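Local coordinates for copper-containing nitrite reductase (Thermus scotoductus, PDB 6HBE), which probably catalyses the one-electron reduction of nitrite to nitric oxide at copper centres, as a homotrimeric, copper-containing nitrite reductase with a cupredoxin-like third domain, at residues V73-A81 with V110-G118; V63-T74 with N92-F103. All coordinates share one frame; numbering follows the deposited sequence.

Contact 1: V73-A81 with V110-G118; sequences VTHGLSIHA and VFMYHCAPG. With CU (copper (II) ion), chain N; CU (copper (II) ion), chain M.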
loop_
_atom_site.group_PDB
_atom_site.type_symbol
_atom_site.label_atom_id
_atom_site.label_comp_id
_atom_site.label_asym_id
_atom_site.label_seq_id
_atom_site.Cartn_x
_atom_site.Cartn_y
_atom_site.Cartn_z
ATOM N N VAL C 73 8.709 30.513 -4.639
ATOM C CA VAL C 73 7.926 30.133 -3.450
ATOM C C VAL C 73 8.853 29.750 -2.303
ATOM O O VAL C 73 10.045 29.470 -2.511
ATOM C CB VAL C 73 6.902 28.991 -3.709
ATOM C CG1 VAL C 73 5.989 29.340 -4.874
ATOM C CG2 VAL C 73 7.583 27.636 -3.941
ATOM N N THR C 74 8.278 29.739 -1.110
ATOM C CA THR C 74 8.965 29.383 0.139
ATOM C C THR C 74 9.445 27.933 0.120
ATOM O O THR C 74 8.730 27.090 -0.381
ATOM C CB THR C 74 8.001 29.614 1.312
ATOM O OG1 THR C 74 7.693 31.016 1.367
ATOM C CG2 THR C 74 8.564 29.201 2.661
ATOM N N HIS C 75 10.621 27.671 0.704
ATOM C CA HIS C 75 11.186 26.312 0.847
ATOM C C HIS C 75 11.793 26.228 2.247
ATOM O O HIS C 75 11.503 27.077 3.110
ATOM C CB HIS C 75 12.235 26.026 -0.261
ATOM C CG HIS C 75 11.638 25.894 -1.625
ATOM N ND1 HIS C 75 10.873 24.810 -1.991
ATOM C CD2 HIS C 75 11.699 26.700 -2.714
ATOM C CE1 HIS C 75 10.449 24.975 -3.233
ATOM N NE2 HIS C 75 10.939 26.109 -3.694
ATOM N N GLY C 76 12.597 25.214 2.497
ATOM C CA GLY C 76 13.224 25.039 3.794
ATOM C C GLY C 76 14.026 23.771 3.797
ATOM O O GLY C 76 14.287 23.217 2.733
ATOM N N LEU C 77 14.434 23.307 4.975
ATOM C CA LEU C 77 15.234 22.076 5.078
ATOM C C LEU C 77 15.093 21.397 6.444
ATOM O O LEU C 77 15.145 22.055 7.507
ATOM C CB LEU C 77 16.722 22.392 4.831
ATOM C CG LEU C 77 17.765 21.264 4.904
ATOM C CD1 LEU C 77 17.600 20.348 3.693
ATOM C CD2 LEU C 77 19.183 21.838 4.946
ATOM N N SER C 78 14.926 20.076 6.388
ATOM C CA SER C 78 15.146 19.184 7.516
ATOM C C SER C 78 16.317 18.259 7.204
ATOM O O SER C 78 16.452 17.796 6.079
ATOM C CB SER C 78 13.881 18.334 7.804
ATOM O OG SER C 78 14.182 17.393 8.830
ATOM N N ILE C 79 17.148 17.977 8.203
ATOM C CA ILE C 79 18.348 17.163 8.011
ATOM C C ILE C 79 18.483 16.178 9.171
ATOM O O ILE C 79 18.812 16.562 10.317
ATOM C CB ILE C 79 19.622 18.061 7.796
ATOM C CG1 ILE C 79 20.881 17.209 7.637
ATOM C CG2 ILE C 79 19.785 19.112 8.892
ATOM C CD1 ILE C 79 21.913 17.863 6.734
ATOM N N HIS C 80 18.240 14.887 8.882
ATOM C CA HIS C 80 18.019 13.907 9.949
ATOM C C HIS C 80 19.285 13.577 10.746
ATOM O O HIS C 80 19.169 12.992 11.802
ATOM C CB HIS C 80 17.374 12.593 9.428
ATOM C CG HIS C 80 15.979 12.728 8.879
ATOM N ND1 HIS C 80 15.256 11.637 8.438
ATOM C CD2 HIS C 80 15.162 13.799 8.727
ATOM C CE1 HIS C 80 14.076 12.040 7.990
ATOM N NE2 HIS C 80 13.987 13.354 8.166
ATOM N N ALA C 81 20.484 13.895 10.225
ATOM C CA ALA C 81 21.750 13.772 10.997
ATOM C C ALA C 81 21.896 14.725 12.183
ATOM O O ALA C 81 22.783 14.512 13.048
ATOM C CB ALA C 81 22.951 13.958 10.067
ATOM N N VAL C 110 23.286 6.538 7.854
ATOM C CA VAL C 110 22.788 7.040 6.565
ATOM C C VAL C 110 21.466 7.760 6.835
ATOM O O VAL C 110 20.488 7.120 7.286
ATOM C CB VAL C 110 22.589 5.878 5.563
ATOM C CG1 VAL C 110 21.986 6.395 4.244
ATOM C CG2 VAL C 110 23.925 5.176 5.287
ATOM N N PHE C 111 21.442 9.073 6.567
ATOM C CA PHE C 111 20.341 9.962 6.944
ATOM C C PHE C 111 19.704 10.646 5.740
ATOM O O PHE C 111 20.395 11.077 4.811
ATOM C CB PHE C 111 20.821 11.013 7.938
ATOM C CG PHE C 111 21.346 10.422 9.214
ATOM C CD1 PHE C 111 20.461 10.021 10.225
ATOM C CD2 PHE C 111 22.700 10.222 9.390
ATOM C CE1 PHE C 111 20.927 9.434 11.389
ATOM C CE2 PHE C 111 23.191 9.624 10.560
ATOM C CZ PHE C 111 22.308 9.235 11.558
ATOM N N MET C 112 18.382 10.791 5.777
ATOM C CA MET C 112 17.655 11.605 4.786
ATOM C C MET C 112 17.774 13.106 5.103
ATOM O O MET C 112 17.820 13.504 6.282
ATOM C CB MET C 112 16.163 11.222 4.788
ATOM C CG MET C 112 15.292 11.754 3.628
ATOM S SD MET C 112 13.639 11.001 3.730
ATOM C CE MET C 112 12.703 11.892 2.498
ATOM N N TYR C 113 17.766 13.937 4.056
ATOM C CA TYR C 113 17.430 15.362 4.191
ATOM C C TYR C 113 16.364 15.665 3.146
ATOM O O TYR C 113 16.256 14.935 2.156
ATOM C CB TYR C 113 18.684 16.299 4.080
ATOM C CG TYR C 113 19.291 16.445 2.692
ATOM C CD1 TYR C 113 18.689 17.284 1.734
ATOM C CD2 TYR C 113 20.463 15.776 2.331
ATOM C CE1 TYR C 113 19.231 17.439 0.477
ATOM C CE2 TYR C 113 21.005 15.928 1.051
ATOM C CZ TYR C 113 20.377 16.755 0.133
ATOM O OH TYR C 113 20.836 16.928 -1.157
ATOM N N HIS C 114 15.566 16.709 3.372
ATOM C CA HIS C 114 14.447 17.035 2.486
ATOM C C HIS C 114 13.932 18.444 2.766
ATOM O O HIS C 114 14.275 19.049 3.778
ATOM C CB HIS C 114 13.282 15.995 2.642
ATOM C CG HIS C 114 12.730 15.877 4.036
ATOM N ND1 HIS C 114 11.730 16.703 4.508
ATOM C CD2 HIS C 114 13.024 15.033 5.052
ATOM C CE1 HIS C 114 11.454 16.403 5.763
ATOM N NE2 HIS C 114 12.186 15.362 6.110
ATOM N N CYS C 115 13.105 18.965 1.881
ATOM C CA CYS C 115 12.569 20.301 2.064
ATOM C C CYS C 115 11.601 20.310 3.256
ATOM O O CYS C 115 10.877 19.333 3.471
ATOM C CB CYS C 115 11.816 20.795 0.812
ATOM S SG CYS C 115 11.411 22.591 0.860
ATOM N N ALA C 116 11.585 21.420 4.004
ATOM C CA ALA C 116 10.649 21.612 5.109
ATOM C C ALA C 116 10.248 23.100 5.221
ATOM O O ALA C 116 10.716 23.809 6.114
ATOM C CB ALA C 116 11.286 21.103 6.398
ATOM N N PRO C 117 9.372 23.579 4.315
ATOM C CA PRO C 117 8.773 24.911 4.506
ATOM C C PRO C 117 8.113 25.003 5.873
ATOM O O PRO C 117 8.223 26.045 6.536
ATOM C CB PRO C 117 7.744 25.012 3.373
ATOM C CG PRO C 117 8.013 23.835 2.460
ATOM C CD PRO C 117 8.650 22.794 3.288
ATOM N N GLY C 118 7.500 23.886 6.306
ATOM C CA GLY C 118 6.737 23.784 7.530
ATOM C C GLY C 118 5.354 23.269 7.180
ATOM O O GLY C 118 4.894 23.383 6.025
HETATM CU CU CU N . 10.385 23.108 -0.947
HETATM CU CU CU M . 12.149 14.201 7.749
HETATM O O HOH W 1 12.006 15.588 9.109
#
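Phe111 turns one ring face to Ala81, whose CA lies 4.0 Å from the ring centroid. The next residue, Met112, accepts from His80 N through its carbonyl O, which also lies over a face of the His80 imidazole; Met112 CB packs off-centre on that ring. The Tyr113 ring leads away from the strand pair, its CD1 touching Leu77 CD1 at 3.8 Å and its hydroxyl on Pro53 O. His114 pairs with Ser78 in both backbone directions, Ser78 N to His114 O being nearly straight (172°). CG of His114 stands between its backbone N and carbonyl carbon (chi1 58°), and this brings one face of the ring against Ser78 CB, 4.0 Å from the centroid. His114 ND1 donates to Cys115 O, which fixes the ring's rotation and leaves NE2 for the type 2 copper, 2.0 Å away. His80 NE2 binds the same ion, the two rings almost perpendicular (87°), while its ND1 hydrogen-bonds Gln239 of the second subunit; His267 of that subunit and a water held by Ser78 OG complete the site. Cys115 SG binds the type 1 copper at 2.1 Å beside His75 ND1 at 2.0 Å, with His125 and Gln130 as further ligands; His75 NE2 hydrogen-bonds Asp71 OD2. Pro117 CA then meets His75 O. Strand 110-114 runs between edge strand 78-79 and strand 131-137, while helix 120-126 packs on Met112 and His114, and strand 199-208 on Met112.

Contact 2: V63-T74 with N92-F103; sequences VHITLRNLDNVT and NVQPGETREFSF
This is an antiparallel strand pair, 63-69 against 98-103, at the edge of a sheet in the first cupredoxin domain, extended by loop packing beyond the strands. Backbone bonds link Val63 with Phe103, Ile65 with Phe101 and Leu67 with Arg99. On the face of Val63, Ile65 and Leu67, Val63 CB sits over the Phe103 ring, 4.0 Å from its centroid. Leu67 CD2 meets Val93 CG2, which also lies over the centre of the Arg99 guanidinium; Glu97 OE1 holds that group by a salt bridge from NE, 2.8 Å. On the other face, His64 ND1 and Ser102 OG share a hydrogen bond of 2.6 Å. Thr66 OG1 donates to Glu100 OE1, 2.6 Å, on the syn side of a carboxylate that the bend at chi2 (-69°) turns toward Thr66; a water joins the same oxygen to Ile65 O. At the end of strand 63-69, Asn69 has CG anti to its N (chi1 -175°), which carries the amide into the loop, where ND2 donates to Val93 O, 3.0 Å, and Val73 O, 2.9 Å, both near the amide plane. Its OD1 accepts from Asp71 N in an Asx turn. With an alanine here, the carbonyls of Val73 and Val93 would probably lose their shared donor and the 70-74 loop would be less firmly tied to the loop 92-97. Pro95 CB rests on Asp71 O, 3.4 Å. The paired strands belong to the Greek-key beta sandwich of cupredoxins, and the Asx turn probably steadies the backbone at Asp71, whose OD2 hydrogen-bonds NE2 of the copper ligand His75.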
loop_
_atom_site.group_PDB
_atom_site.type_symbol
_atom_site.label_atom_id
_atom_site.label_comp_id
_atom_site.label_asym_id
_atom_site.label_seq_id
_atom_site.Cartn_x
_atom_site.Cartn_y
_atom_site.Cartn_z
ATOM N N VAL C 63 29.267 20.344 11.075
ATOM C CA VAL C 63 28.680 20.466 9.743
ATOM C C VAL C 63 28.050 21.839 9.634
ATOM O O VAL C 63 27.134 22.160 10.408
ATOM C CB VAL C 63 27.604 19.377 9.509
ATOM C CG1 VAL C 63 27.008 19.484 8.109
ATOM C CG2 VAL C 63 28.176 17.981 9.769
ATOM N N HIS C 64 28.510 22.641 8.670
ATOM C CA HIS C 64 27.932 23.949 8.398
ATOM C C HIS C 64 27.117 23.786 7.132
ATOM O O HIS C 64 27.653 23.313 6.136
ATOM C CB HIS C 64 29.015 25.046 8.151
ATOM C CG HIS C 64 29.965 25.262 9.294
ATOM N ND1 HIS C 64 29.606 25.906 10.462
ATOM C CD2 HIS C 64 31.276 24.939 9.437
ATOM C CE1 HIS C 64 30.640 25.946 11.284
ATOM N NE2 HIS C 64 31.670 25.376 10.682
ATOM N N ILE C 65 25.846 24.188 7.171
ATOM C CA ILE C 65 24.971 24.228 5.999
ATOM C C ILE C 65 24.669 25.680 5.607
ATOM O O ILE C 65 24.334 26.503 6.473
ATOM C CB ILE C 65 23.599 23.538 6.287
ATOM C CG1 ILE C 65 23.777 22.081 6.725
ATOM C CG2 ILE C 65 22.651 23.691 5.095
ATOM C CD1 ILE C 65 24.398 21.171 5.682
ATOM N N THR C 66 24.745 25.979 4.316
ATOM C CA THR C 66 24.258 27.229 3.773
ATOM C C THR C 66 23.099 26.861 2.886
ATOM O O THR C 66 23.280 26.103 1.962
ATOM C CB THR C 66 25.337 27.974 2.947
ATOM O OG1 THR C 66 26.376 28.406 3.833
ATOM C CG2 THR C 66 24.768 29.179 2.249
ATOM N N LEU C 67 21.900 27.348 3.207
ATOM C CA LEU C 67 20.730 27.089 2.397
ATOM C C LEU C 67 20.288 28.345 1.698
ATOM O O LEU C 67 20.011 29.350 2.370
ATOM C CB LEU C 67 19.613 26.571 3.306
ATOM C CG LEU C 67 18.212 26.420 2.683
ATOM C CD1 LEU C 67 18.210 25.321 1.625
ATOM C CD2 LEU C 67 17.197 26.111 3.782
ATOM N N ARG C 68 20.108 28.303 0.382
ATOM C CA ARG C 68 19.672 29.473 -0.365
ATOM C C ARG C 68 18.406 29.139 -1.121
ATOM O O ARG C 68 18.324 28.073 -1.718
ATOM C CB ARG C 68 20.721 29.940 -1.399
ATOM C CG ARG C 68 22.091 30.229 -0.828
ATOM C CD ARG C 68 23.076 30.701 -1.902
ATOM N NE ARG C 68 24.437 30.645 -1.383
ATOM C CZ ARG C 68 24.954 31.487 -0.477
ATOM N NH1 ARG C 68 24.254 32.521 0.001
ATOM N NH2 ARG C 68 26.212 31.313 -0.058
ATOM N N ASN C 69 17.422 30.038 -1.089
ATOM C CA ASN C 69 16.200 29.839 -1.854
ATOM C C ASN C 69 16.207 30.640 -3.147
ATOM O O ASN C 69 16.012 31.868 -3.144
ATOM C CB ASN C 69 14.959 30.158 -1.005
ATOM C CG ASN C 69 13.665 29.850 -1.737
ATOM O OD1 ASN C 69 13.671 29.483 -2.919
ATOM N ND2 ASN C 69 12.542 29.987 -1.035
ATOM N N LEU C 70 16.361 29.933 -4.258
ATOM C CA LEU C 70 16.467 30.509 -5.580
ATOM C C LEU C 70 15.136 30.498 -6.327
ATOM O O LEU C 70 15.065 30.981 -7.452
ATOM C CB LEU C 70 17.564 29.791 -6.388
ATOM C CG LEU C 70 18.986 30.370 -6.321
ATOM C CD1 LEU C 70 19.466 30.692 -4.921
ATOM C CD2 LEU C 70 19.977 29.449 -7.021
ATOM N N ASP C 71 14.077 30.006 -5.686
ATOM C CA ASP C 71 12.763 29.886 -6.311
ATOM C C ASP C 71 11.859 31.103 -5.985
ATOM O O ASP C 71 12.222 31.933 -5.172
ATOM C CB ASP C 71 12.076 28.610 -5.784
ATOM C CG ASP C 71 11.101 27.987 -6.773
ATOM O OD1 ASP C 71 10.920 28.499 -7.902
ATOM O OD2 ASP C 71 10.515 26.930 -6.414
ATOM N N ASN C 72 10.673 31.128 -6.591
ATOM C CA ASN C 72 9.606 32.119 -6.319
ATOM C C ASN C 72 8.575 31.708 -5.246
ATOM O O ASN C 72 7.656 32.484 -4.988
ATOM C CB ASN C 72 8.864 32.494 -7.632
ATOM C CG ASN C 72 8.190 31.292 -8.316
ATOM O OD1 ASN C 72 8.632 30.163 -8.183
ATOM N ND2 ASN C 72 7.129 31.544 -9.066
ATOM N N VAL C 73 8.709 30.513 -4.639
ATOM C CA VAL C 73 7.926 30.133 -3.450
ATOM C C VAL C 73 8.853 29.750 -2.303
ATOM O O VAL C 73 10.045 29.470 -2.511
ATOM C CB VAL C 73 6.902 28.991 -3.709
ATOM C CG1 VAL C 73 5.989 29.340 -4.874
ATOM C CG2 VAL C 73 7.583 27.636 -3.941
ATOM N N THR C 74 8.278 29.739 -1.110
ATOM C CA THR C 74 8.965 29.383 0.139
ATOM C C THR C 74 9.445 27.933 0.120
ATOM O O THR C 74 8.730 27.090 -0.381
ATOM C CB THR C 74 8.001 29.614 1.312
ATOM O OG1 THR C 74 7.693 31.016 1.367
ATOM C CG2 THR C 74 8.564 29.201 2.661
ATOM N N ASN C 92 10.700 27.711 6.770
ATOM C CA ASN C 92 9.987 28.905 6.293
ATOM C C ASN C 92 10.924 29.933 5.637
ATOM O O ASN C 92 10.943 31.143 5.983
ATOM C CB ASN C 92 9.186 29.541 7.454
ATOM C CG ASN C 92 8.107 30.496 6.988
ATOM O OD1 ASN C 92 7.655 30.478 5.846
ATOM N ND2 ASN C 92 7.674 31.346 7.903
ATOM N N VAL C 93 11.691 29.440 4.670
ATOM C CA VAL C 93 12.722 30.232 4.014
ATOM C C VAL C 93 12.097 30.908 2.813
ATOM O O VAL C 93 11.778 30.271 1.823
ATOM C CB VAL C 93 13.935 29.359 3.618
ATOM C CG1 VAL C 93 15.041 30.220 3.004
ATOM C CG2 VAL C 93 14.456 28.624 4.847
ATOM N N GLN C 94 11.951 32.233 2.884
ATOM C CA GLN C 94 11.269 32.991 1.829
ATOM C C GLN C 94 12.102 33.087 0.534
ATOM O O GLN C 94 13.332 32.951 0.566
ATOM C CB GLN C 94 10.932 34.419 2.340
ATOM C CG GLN C 94 10.038 34.471 3.573
ATOM C CD GLN C 94 8.642 33.928 3.312
ATOM O OE1 GLN C 94 7.953 34.362 2.387
ATOM N NE2 GLN C 94 8.218 32.968 4.122
ATOM N N PRO C 95 11.441 33.329 -0.612
ATOM C CA PRO C 95 12.166 33.516 -1.868
ATOM C C PRO C 95 13.328 34.521 -1.739
ATOM O O PRO C 95 13.149 35.605 -1.166
ATOM C CB PRO C 95 11.094 34.057 -2.819
ATOM C CG PRO C 95 9.800 33.540 -2.263
ATOM C CD PRO C 95 9.984 33.498 -0.779
ATOM N N GLY C 96 14.511 34.124 -2.198
ATOM C CA GLY C 96 15.686 34.962 -2.156
ATOM C C GLY C 96 16.421 34.998 -0.830
ATOM O O GLY C 96 17.480 35.614 -0.753
ATOM N N GLU C 97 15.907 34.345 0.201
ATOM C CA GLU C 97 16.543 34.353 1.523
ATOM C C GLU C 97 17.677 33.314 1.611
ATOM O O GLU C 97 17.662 32.322 0.850
ATOM C CB GLU C 97 15.472 34.079 2.581
ATOM C CG GLU C 97 15.865 34.458 3.985
ATOM C CD GLU C 97 14.772 34.249 5.038
ATOM O OE1 GLU C 97 15.125 34.412 6.236
ATOM O OE2 GLU C 97 13.602 33.904 4.716
ATOM N N THR C 98 18.617 33.540 2.556
ATOM C CA THR C 98 19.686 32.612 2.929
ATOM C C THR C 98 19.648 32.292 4.433
ATOM O O THR C 98 19.357 33.166 5.257
ATOM C CB THR C 98 21.088 33.191 2.553
ATOM O OG1 THR C 98 21.168 33.338 1.137
ATOM C CG2 THR C 98 22.217 32.264 2.961
ATOM N N ARG C 99 19.909 31.037 4.799
ATOM C CA ARG C 99 20.162 30.679 6.200
ATOM C C ARG C 99 21.498 29.991 6.344
ATOM O O ARG C 99 21.945 29.298 5.444
ATOM C CB ARG C 99 19.074 29.757 6.771
ATOM C CG ARG C 99 17.635 30.257 6.613
ATOM C CD ARG C 99 17.250 31.383 7.576
ATOM N NE ARG C 99 15.888 31.869 7.272
ATOM C CZ ARG C 99 14.767 31.251 7.654
ATOM N NH1 ARG C 99 14.805 30.142 8.399
ATOM N NH2 ARG C 99 13.588 31.741 7.287
ATOM N N GLU C 100 22.095 30.143 7.518
ATOM C CA GLU C 100 23.348 29.494 7.881
ATOM C C GLU C 100 23.036 28.714 9.142
ATOM O O GLU C 100 22.402 29.277 10.035
ATOM C CB GLU C 100 24.429 30.548 8.206
ATOM C CG GLU C 100 24.713 31.545 7.090
ATOM C CD GLU C 100 25.408 30.929 5.885
ATOM O OE1 GLU C 100 25.962 29.822 6.031
ATOM O OE2 GLU C 100 25.382 31.537 4.788
ATOM N N PHE C 101 23.461 27.447 9.214
ATOM C CA PHE C 101 23.229 26.582 10.380
ATOM C C PHE C 101 24.371 25.577 10.578
ATOM O O PHE C 101 24.873 24.983 9.619
ATOM C CB PHE C 101 21.867 25.876 10.185
ATOM C CG PHE C 101 21.498 24.908 11.287
ATOM C CD1 PHE C 101 21.008 25.369 12.505
ATOM C CD2 PHE C 101 21.599 23.538 11.088
ATOM C CE1 PHE C 101 20.650 24.489 13.515
ATOM C CE2 PHE C 101 21.236 22.642 12.096
ATOM C CZ PHE C 101 20.764 23.114 13.312
ATOM N N SER C 102 24.787 25.371 11.814
ATOM C CA SER C 102 25.780 24.356 12.138
ATOM C C SER C 102 25.268 23.383 13.187
ATOM O O SER C 102 24.513 23.787 14.067
ATOM C CB SER C 102 27.062 25.017 12.662
ATOM O OG SER C 102 27.395 26.107 11.824
ATOM N N PHE C 103 25.720 22.130 13.099
ATOM C CA PHE C 103 25.458 21.079 14.091
ATOM C C PHE C 103 26.624 20.120 14.126
ATOM O O PHE C 103 27.391 20.084 13.188
ATOM C CB PHE C 103 24.136 20.325 13.805
ATOM C CG PHE C 103 24.123 19.558 12.505
ATOM C CD1 PHE C 103 23.834 20.193 11.309
ATOM C CD2 PHE C 103 24.402 18.191 12.486
ATOM C CE1 PHE C 103 23.834 19.489 10.103
ATOM C CE2 PHE C 103 24.390 17.472 11.288
ATOM C CZ PHE C 103 24.106 18.124 10.097
HETATM O O HOH W 2 27.007 27.671 7.616
#

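The two contacts have centres about 10 Å apart and sit in the same cupredoxin domain, contact 2 in the sheet that includes strands 62-69 and 98-104, contact 1 in the facing sheet with strands 78-79 and 109-114. Their segments alternate along the chain, 63-74, 73-81, 92-103, 110-118, and share Val73 and Thr74, so the chain passes between the two sheets three times. They also touch directly: His75 O probably bonds Val93 N at 2.8 Å, and His75 CD2 packs on Asn69 OD1. The loop after strand 62-69 carries the type 1 ligand His75, the type 2 ligand His80 follows strand 78-79, and adjacent His114 and Cys115 link the two copper sites.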